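Local structure of putative uncharacterized protein (3TDG) at residues A[58-63]-A[79-84]; A[195-200]-A[216-221]. The protein is a dimeric thioredoxin-fold oxidoreductase related to DsbG that probably takes part in thiol-disulfide exchange. One frame throughout, in Å; residues are numbered along the deposited sequence.

Contact 1 (A[58-63]-A[79-84]); sequences SQDLKM and VSKDGN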
ATOM      1  N   SER A  58      34.513  -5.418   3.060  1.00 60.75           N
ATOM      2  CA  SER A  58      34.736  -6.836   3.198  1.00 61.52           C
ATOM      3  C   SER A  58      35.577  -7.397   2.092  1.00 61.84           C
ATOM      4  O   SER A  58      35.539  -6.933   0.992  1.00 62.26           O
ATOM      5  CB  SER A  58      33.427  -7.578   3.199  1.00 61.28           C
ATOM      6  OG  SER A  58      33.674  -8.941   3.020  1.00 61.65           O
ATOM      7  N   GLN A  59      36.323  -8.435   2.376  1.00 62.61           N
ATOM      8  CA  GLN A  59      37.133  -9.036   1.346  1.00 63.45           C
ATOM      9  C   GLN A  59      36.416 -10.171   0.653  1.00 63.10           C
ATOM     10  O   GLN A  59      36.690 -10.462  -0.477  1.00 63.29           O
ATOM     11  CB  GLN A  59      38.446  -9.550   1.926  1.00 63.82           C
ATOM     12  CG  GLN A  59      39.426  -8.478   2.322  1.00 66.20           C
ATOM     13  CD  GLN A  59      40.308  -8.036   1.170  1.00 70.38           C
ATOM     14  OE1 GLN A  59      39.831  -7.806   0.060  1.00 71.68           O
ATOM     15  NE2 GLN A  59      41.600  -7.904   1.433  1.00 70.91           N
ATOM     16  N   ASP A  60      35.512 -10.839   1.338  1.00 62.82           N
ATOM     17  CA  ASP A  60      34.810 -11.931   0.698  1.00 62.34           C
ATOM     18  C   ASP A  60      33.554 -11.473  -0.055  1.00 61.38           C
ATOM     19  O   ASP A  60      33.166 -12.067  -1.017  1.00 61.60           O
ATOM     20  CB  ASP A  60      34.474 -13.024   1.702  1.00 62.74           C
ATOM     21  CG  ASP A  60      33.715 -14.187   1.078  1.00 64.41           C
ATOM     22  OD1 ASP A  60      34.247 -14.845   0.189  1.00 66.06           O
ATOM     23  OD2 ASP A  60      32.584 -14.454   1.491  1.00 65.41           O
ATOM     24  N   LEU A  61      32.933 -10.406   0.390  1.00 59.63           N
ATOM     25  CA  LEU A  61      31.667  -9.956  -0.182  1.00 57.78           C
ATOM     26  C   LEU A  61      31.793  -8.962  -1.328  1.00 56.67           C
ATOM     27  O   LEU A  61      32.545  -7.991  -1.237  1.00 57.03           O
ATOM     28  CB  LEU A  61      30.795  -9.367   0.916  1.00 57.83           C
ATOM     29  CG  LEU A  61      30.393 -10.335   2.023  1.00 57.58           C
ATOM     30  CD1 LEU A  61      29.537  -9.591   3.014  1.00 57.44           C
ATOM     31  CD2 LEU A  61      29.650 -11.549   1.450  1.00 57.16           C
ATOM     32  N   LYS A  62      31.045  -9.215  -2.404  1.00 54.97           N
ATOM     33  CA  LYS A  62      30.958  -8.297  -3.543  1.00 53.58           C
ATOM     34  C   LYS A  62      29.522  -7.789  -3.754  1.00 52.04           C
ATOM     35  O   LYS A  62      28.560  -8.444  -3.362  1.00 51.18           O
ATOM     36  CB  LYS A  62      31.449  -8.971  -4.832  1.00 54.19           C
ATOM     37  CG  LYS A  62      32.795  -9.711  -4.706  1.00 57.22           C
ATOM     38  CD  LYS A  62      33.425  -9.932  -6.073  1.00 60.49           C
ATOM     39  CE  LYS A  62      34.235  -8.712  -6.509  1.00 62.62           C
ATOM     40  NZ  LYS A  62      35.520  -8.620  -5.745  1.00 64.84           N
ATOM     41  N   MET A  63      29.401  -6.627  -4.388  1.00 50.07           N
ATOM     42  CA  MET A  63      28.116  -6.065  -4.764  1.00 49.05           C
ATOM     43  C   MET A  63      27.785  -6.525  -6.181  1.00 47.49           C
ATOM     44  O   MET A  63      28.568  -6.305  -7.105  1.00 47.04           O
ATOM     45  CB  MET A  63      28.165  -4.543  -4.683  1.00 49.16           C
ATOM     46  CG  MET A  63      26.811  -3.873  -4.504  1.00 52.28           C
ATOM     47  SD  MET A  63      25.940  -3.643  -6.051  1.00 57.82           S
ATOM     48  CE  MET A  63      26.955  -2.389  -6.844  1.00 56.65           C
ATOM     49  N   VAL A  79      27.056 -10.702  -2.499  1.00 43.37           N
ATOM     50  CA  VAL A  79      27.338 -12.094  -2.842  1.00 44.56           C
ATOM     51  C   VAL A  79      28.755 -12.490  -2.381  1.00 45.61           C
ATOM     52  O   VAL A  79      29.708 -11.723  -2.556  1.00 45.76           O
ATOM     53  CB  VAL A  79      27.168 -12.331  -4.373  1.00 44.27           C
ATOM     54  CG1 VAL A  79      27.528 -13.752  -4.765  1.00 43.91           C
ATOM     55  CG2 VAL A  79      25.739 -12.002  -4.834  1.00 44.45           C
ATOM     56  N   SER A  80      28.889 -13.673  -1.786  1.00 46.35           N
ATOM     57  CA  SER A  80      30.214 -14.192  -1.418  1.00 47.75           C
ATOM     58  C   SER A  80      31.074 -14.498  -2.655  1.00 48.74           C
ATOM     59  O   SER A  80      30.558 -14.585  -3.781  1.00 48.32           O
ATOM     60  CB  SER A  80      30.101 -15.423  -0.513  1.00 47.81           C
ATOM     61  OG  SER A  80      29.427 -16.482  -1.169  1.00 47.87           O
ATOM     62  N   LYS A  81      32.383 -14.638  -2.429  1.00 50.17           N
ATOM     63  CA  LYS A  81      33.368 -14.964  -3.471  1.00 51.65           C
ATOM     64  C   LYS A  81      33.031 -16.220  -4.260  1.00 51.34           C
ATOM     65  O   LYS A  81      33.149 -16.243  -5.488  1.00 51.77           O
ATOM     66  CB  LYS A  81      34.762 -15.140  -2.845  1.00 52.57           C
ATOM     67  CG  LYS A  81      35.589 -13.873  -2.769  1.00 55.40           C
ATOM     68  CD  LYS A  81      37.043 -14.207  -2.421  1.00 58.69           C
ATOM     69  CE  LYS A  81      37.955 -12.988  -2.546  1.00 60.43           C
ATOM     70  NZ  LYS A  81      38.218 -12.612  -3.978  1.00 61.96           N
ATOM     71  N   ASP A  82      32.632 -17.276  -3.557  1.00 51.10           N
ATOM     72  CA  ASP A  82      32.287 -18.520  -4.237  1.00 50.51           C
ATOM     73  C   ASP A  82      30.861 -18.514  -4.838  1.00 49.89           C
ATOM     74  O   ASP A  82      30.468 -19.468  -5.494  1.00 49.79           O
ATOM     75  CB  ASP A  82      32.507 -19.718  -3.305  1.00 50.71           C
ATOM     76  CG  ASP A  82      31.652 -19.657  -2.057  1.00 52.05           C
ATOM     77  OD1 ASP A  82      31.783 -20.582  -1.228  1.00 53.91           O
ATOM     78  OD2 ASP A  82      30.835 -18.713  -1.896  1.00 52.46           O
ATOM     79  N   GLY A  83      30.108 -17.431  -4.636  1.00 48.79           N
ATOM     80  CA  GLY A  83      28.746 -17.310  -5.168  1.00 47.18           C
ATOM     81  C   GLY A  83      27.708 -18.154  -4.446  1.00 46.62           C
ATOM     82  O   GLY A  83      26.594 -18.329  -4.949  1.00 46.89           O
ATOM     83  N   ASN A  84      28.060 -18.658  -3.261  1.00 45.68           N
ATOM     84  CA  ASN A  84      27.205 -19.557  -2.495  1.00 45.28           C
ATOM     85  C   ASN A  84      26.310 -18.899  -1.454  1.00 44.96           C
ATOM     86  O   ASN A  84      25.451 -19.559  -0.878  1.00 44.78           O
ATOM     87  CB  ASN A  84      28.044 -20.650  -1.830  1.00 45.43           C
ATOM     88  CG  ASN A  84      28.453 -21.733  -2.810  1.00 46.57           C
ATOM     89  OD1 ASN A  84      27.653 -22.170  -3.642  1.00 46.52           O
ATOM     90  ND2 ASN A  84      29.697 -22.173  -2.716  1.00 46.83           N
TER
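The Asp60 carboxylate faces the backbone at Ser80 and Lys81, and its OD1 takes the Lys81 N-H from above the carboxylate plane, 56° out of it. The bond is 3.2 Å from Lys81 N to Asp60 OD1, and OD2 of Asp60 comes to 3.3 Å from Ser80 CB. A second flat group, the Asp82 carboxylate, has Asn84 ND2 above its plane at OD1 (89° out) and Asn84 N above it at OD2, while Ser80 OG meets OD2 nearly along its C-O axis. The contact joins the neighbouring antiparallel strands 62-67 and 74-79 of the four-stranded N-terminal sheet and the turn that follows Val79. Lys62 and Val79 form a hydrogen-bonded pair, with Lys62 N to Val79 O and Val79 N to Lys62 O both at 2.8 Å. With Asp60 CG anti to its own backbone N (chi1 179°), the carboxylate carbon lies on the Ser80-Lys81 side. The Lys81 side chain crosses that of Asp60 obliquely, its CG 3.4 Å from Asp60 OD1, yet its ammonium stays apart from the acid and makes no salt bridge with it. Leu61 CD2 rests against Ser80 CA; Leu61 also packs on Leu61 of the second subunit. Ser80 begins a type I turn closed by Gly83 N to Ser80 O. Asp82 braces that turn, OD2 accepting from Asn84 N in an Asx turn and from Ser80 OG at 2.7 Å.

Contact 2 (A[195-200]-A[216-221]); sequences ALIQEE and SILEKI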
ATOM      1  N   ALA A 195     -18.021   6.924 -30.363  1.00 35.95           N
ATOM      2  CA  ALA A 195     -19.035   5.915 -30.754  1.00 36.47           C
ATOM      3  C   ALA A 195     -19.294   5.855 -32.253  1.00 36.74           C
ATOM      4  O   ALA A 195     -19.335   4.778 -32.847  1.00 36.79           O
ATOM      5  CB  ALA A 195     -20.367   6.135 -29.973  1.00 36.15           C
ATOM      6  N   LEU A 196     -19.457   7.024 -32.868  1.00 37.86           N
ATOM      7  CA  LEU A 196     -19.693   7.139 -34.303  1.00 37.79           C
ATOM      8  C   LEU A 196     -18.489   6.648 -35.075  1.00 37.09           C
ATOM      9  O   LEU A 196     -18.618   6.003 -36.121  1.00 36.73           O
ATOM     10  CB  LEU A 196     -19.984   8.615 -34.674  1.00 38.55           C
ATOM     11  CG  LEU A 196     -21.273   9.263 -34.127  1.00 41.73           C
ATOM     12  CD1 LEU A 196     -21.311  10.812 -34.342  1.00 44.11           C
ATOM     13  CD2 LEU A 196     -22.524   8.629 -34.729  1.00 41.90           C
ATOM     14  N   ILE A 197     -17.298   6.963 -34.567  1.00 36.80           N
ATOM     15  CA  ILE A 197     -16.081   6.453 -35.166  1.00 36.07           C
ATOM     16  C   ILE A 197     -16.040   4.908 -35.121  1.00 36.25           C
ATOM     17  O   ILE A 197     -15.672   4.275 -36.113  1.00 36.59           O
ATOM     18  CB  ILE A 197     -14.782   7.135 -34.582  1.00 36.89           C
ATOM     19  CG1 ILE A 197     -14.575   8.522 -35.220  1.00 36.66           C
ATOM     20  CG2 ILE A 197     -13.519   6.286 -34.885  1.00 35.12           C
ATOM     21  CD1 ILE A 197     -13.779   9.518 -34.370  1.00 34.61           C
ATOM     22  N   GLN A 198     -16.410   4.314 -33.990  1.00 36.64           N
ATOM     23  CA  GLN A 198     -16.442   2.841 -33.858  1.00 37.52           C
ATOM     24  C   GLN A 198     -17.432   2.272 -34.890  1.00 38.33           C
ATOM     25  O   GLN A 198     -17.132   1.300 -35.588  1.00 38.05           O
ATOM     26  CB  GLN A 198     -16.881   2.416 -32.444  1.00 36.75           C
ATOM     27  CG  GLN A 198     -15.803   2.533 -31.356  1.00 37.32           C
ATOM     28  CD  GLN A 198     -14.572   1.735 -31.703  1.00 35.27           C
ATOM     29  OE1 GLN A 198     -14.664   0.551 -31.990  1.00 37.26           O
ATOM     30  NE2 GLN A 198     -13.422   2.390 -31.737  1.00 33.93           N
ATOM     31  N   GLU A 199     -18.615   2.882 -34.972  1.00 39.23           N
ATOM     32  CA  GLU A 199     -19.653   2.409 -35.910  1.00 41.15           C
ATOM     33  C   GLU A 199     -19.178   2.531 -37.340  1.00 40.79           C
ATOM     34  O   GLU A 199     -19.291   1.601 -38.118  1.00 40.66           O
ATOM     35  CB  GLU A 199     -20.951   3.184 -35.698  1.00 41.49           C
ATOM     36  CG  GLU A 199     -22.097   2.832 -36.659  1.00 46.37           C
ATOM     37  CD  GLU A 199     -23.382   3.556 -36.263  1.00 51.09           C
ATOM     38  OE1 GLU A 199     -23.430   4.799 -36.372  1.00 52.64           O
ATOM     39  OE2 GLU A 199     -24.331   2.887 -35.799  1.00 55.04           O
ATOM     40  N   GLU A 200     -18.600   3.681 -37.671  1.00 41.41           N
ATOM     41  CA  GLU A 200     -18.166   3.933 -39.026  1.00 41.87           C
ATOM     42  C   GLU A 200     -16.965   3.059 -39.428  1.00 41.57           C
ATOM     43  O   GLU A 200     -16.878   2.632 -40.587  1.00 41.60           O
ATOM     44  CB  GLU A 200     -17.902   5.440 -39.199  1.00 43.13           C
ATOM     45  CG  GLU A 200     -17.448   5.854 -40.573  1.00 47.79           C
ATOM     46  CD  GLU A 200     -18.477   6.695 -41.331  1.00 54.00           C
ATOM     47  OE1 GLU A 200     -18.721   7.863 -40.923  1.00 54.45           O
ATOM     48  OE2 GLU A 200     -19.030   6.180 -42.339  1.00 56.81           O
ATOM     49  N   SER A 216      -9.898   9.627 -43.768  1.00 45.02           N
ATOM     50  CA  SER A 216     -10.966  10.568 -44.113  1.00 45.47           C
ATOM     51  C   SER A 216     -12.134  10.498 -43.149  1.00 44.84           C
ATOM     52  O   SER A 216     -12.710  11.522 -42.813  1.00 45.22           O
ATOM     53  CB  SER A 216     -11.480  10.364 -45.546  1.00 45.70           C
ATOM     54  OG  SER A 216     -10.457  10.674 -46.459  1.00 47.88           O
ATOM     55  N   ILE A 217     -12.490   9.289 -42.715  1.00 43.92           N
ATOM     56  CA  ILE A 217     -13.526   9.141 -41.701  1.00 43.34           C
ATOM     57  C   ILE A 217     -13.112   9.894 -40.437  1.00 42.32           C
ATOM     58  O   ILE A 217     -13.903  10.633 -39.875  1.00 42.64           O
ATOM     59  CB  ILE A 217     -13.822   7.636 -41.393  1.00 43.75           C
ATOM     60  CG1 ILE A 217     -14.625   7.025 -42.547  1.00 44.82           C
ATOM     61  CG2 ILE A 217     -14.551   7.475 -40.061  1.00 42.86           C
ATOM     62  CD1 ILE A 217     -14.521   5.502 -42.632  1.00 46.54           C
ATOM     63  N   LEU A 218     -11.866   9.717 -40.014  1.00 41.54           N
ATOM     64  CA  LEU A 218     -11.370  10.377 -38.796  1.00 41.47           C
ATOM     65  C   LEU A 218     -11.401  11.912 -38.928  1.00 41.34           C
ATOM     66  O   LEU A 218     -11.928  12.609 -38.068  1.00 40.80           O
ATOM     67  CB  LEU A 218      -9.965   9.861 -38.447  1.00 40.70           C
ATOM     68  CG  LEU A 218      -9.872   8.417 -37.917  1.00 40.66           C
ATOM     69  CD1 LEU A 218      -8.431   7.924 -37.913  1.00 38.96           C
ATOM     70  CD2 LEU A 218     -10.499   8.277 -36.515  1.00 37.73           C
ATOM     71  N   GLU A 219     -10.853  12.418 -40.031  1.00 42.20           N
ATOM     72  CA  GLU A 219     -10.855  13.859 -40.329  1.00 42.93           C
ATOM     73  C   GLU A 219     -12.267  14.408 -40.403  1.00 43.01           C
ATOM     74  O   GLU A 219     -12.577  15.440 -39.796  1.00 43.05           O
ATOM     75  CB  GLU A 219     -10.074  14.134 -41.620  1.00 43.31           C
ATOM     76  CG  GLU A 219      -8.611  13.741 -41.493  1.00 45.05           C
ATOM     77  CD  GLU A 219      -7.816  13.914 -42.782  1.00 49.84           C
ATOM     78  OE1 GLU A 219      -8.419  13.940 -43.876  1.00 51.50           O
ATOM     79  OE2 GLU A 219      -6.572  14.005 -42.694  1.00 51.98           O
ATOM     80  N   LYS A 220     -13.148  13.688 -41.094  1.00 43.09           N
ATOM     81  CA  LYS A 220     -14.552  14.099 -41.179  1.00 43.16           C
ATOM     82  C   LYS A 220     -15.113  14.311 -39.761  1.00 42.83           C
ATOM     83  O   LYS A 220     -15.669  15.380 -39.462  1.00 43.51           O
ATOM     84  CB  LYS A 220     -15.382  13.072 -41.984  1.00 43.23           C
ATOM     85  CG  LYS A 220     -16.898  13.389 -42.080  1.00 46.00           C
ATOM     86  CD  LYS A 220     -17.696  12.300 -42.837  1.00 48.39           C
ATOM     87  CE  LYS A 220     -18.041  11.105 -41.931  1.00 50.44           C
ATOM     88  NZ  LYS A 220     -18.671   9.967 -42.682  1.00 52.61           N
ATOM     89  N   ILE A 221     -14.944  13.323 -38.878  1.00 41.63           N
ATOM     90  CA  ILE A 221     -15.595  13.375 -37.552  1.00 40.75           C
ATOM     91  C   ILE A 221     -14.847  14.253 -36.534  1.00 40.37           C
ATOM     92  O   ILE A 221     -15.476  14.880 -35.666  1.00 40.62           O
ATOM     93  CB  ILE A 221     -15.905  11.933 -36.990  1.00 41.18           C
ATOM     94  CG1 ILE A 221     -16.943  11.236 -37.879  1.00 42.23           C
ATOM     95  CG2 ILE A 221     -16.400  11.993 -35.543  1.00 40.12           C
ATOM     96  CD1 ILE A 221     -17.055   9.728 -37.691  1.00 44.35           C
TER
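Glu200 turns toward Lys220 through two torsions: chi1 sets CG anti to the backbone N and against Ile217, and a bend at chi2 (112°) carries the carboxylate on to the ammonium. Lys220, likewise with CG anti to its backbone N, bends at chi3, and the two side chains cross at about a right angle. The setting is a pair of antiparallel helices, 188-206 and 211-222, in the thioredoxin-fold half of the chain; the axes of the short segments run at 155° and approach to 10.6 Å. Much of the packing is apolar. Ile197 and Ile221 slide past each other in opposite directions, Ile197 CG1 lying 3.7 Å from Ile221 CD1. The Leu218 and Ile197 side chains cross at about a right angle, CD2 of Leu218 4.0 Å from CG2 of Ile197. Ile197 and Leu218 both rest on Val182 of strand 177-182, so the helix pair is packed onto the sheet. At Glu200, the aliphatic CG packs on Ile217, 3.4 Å from its CG2. Ile221 CD1 lies 4.1 Å from Glu200 OE1, so a methyl borders the oxygen that takes the ammonium. The salt bridge itself is short, with Lys220 NZ 2.7 Å from Glu200 OE1 and 41° out of the carboxylate plane.

From the N terminus, the chain passes helix 33-43 and strand 48-54 before contact 1 closes a loop of 15 residues, most of them strand, joining the neighbouring strands 62-67 and 74-79 and the turn after Val79. The long helix 98-129 then leads to the second half, where contact 2 closes another loop of 15 residues, mostly helical, between helices 188-206 and 211-222. The two are in series and neither nest nor cross. The centres of contact 1 and contact 2 are about 63 Å apart, on opposite sides of the chain's centre. The nearest atoms of contact 1 and contact 2 are about 47 Å apart. Contact 1 belongs to the N-terminal sheet beside the second subunit; no other chain touches contact 2.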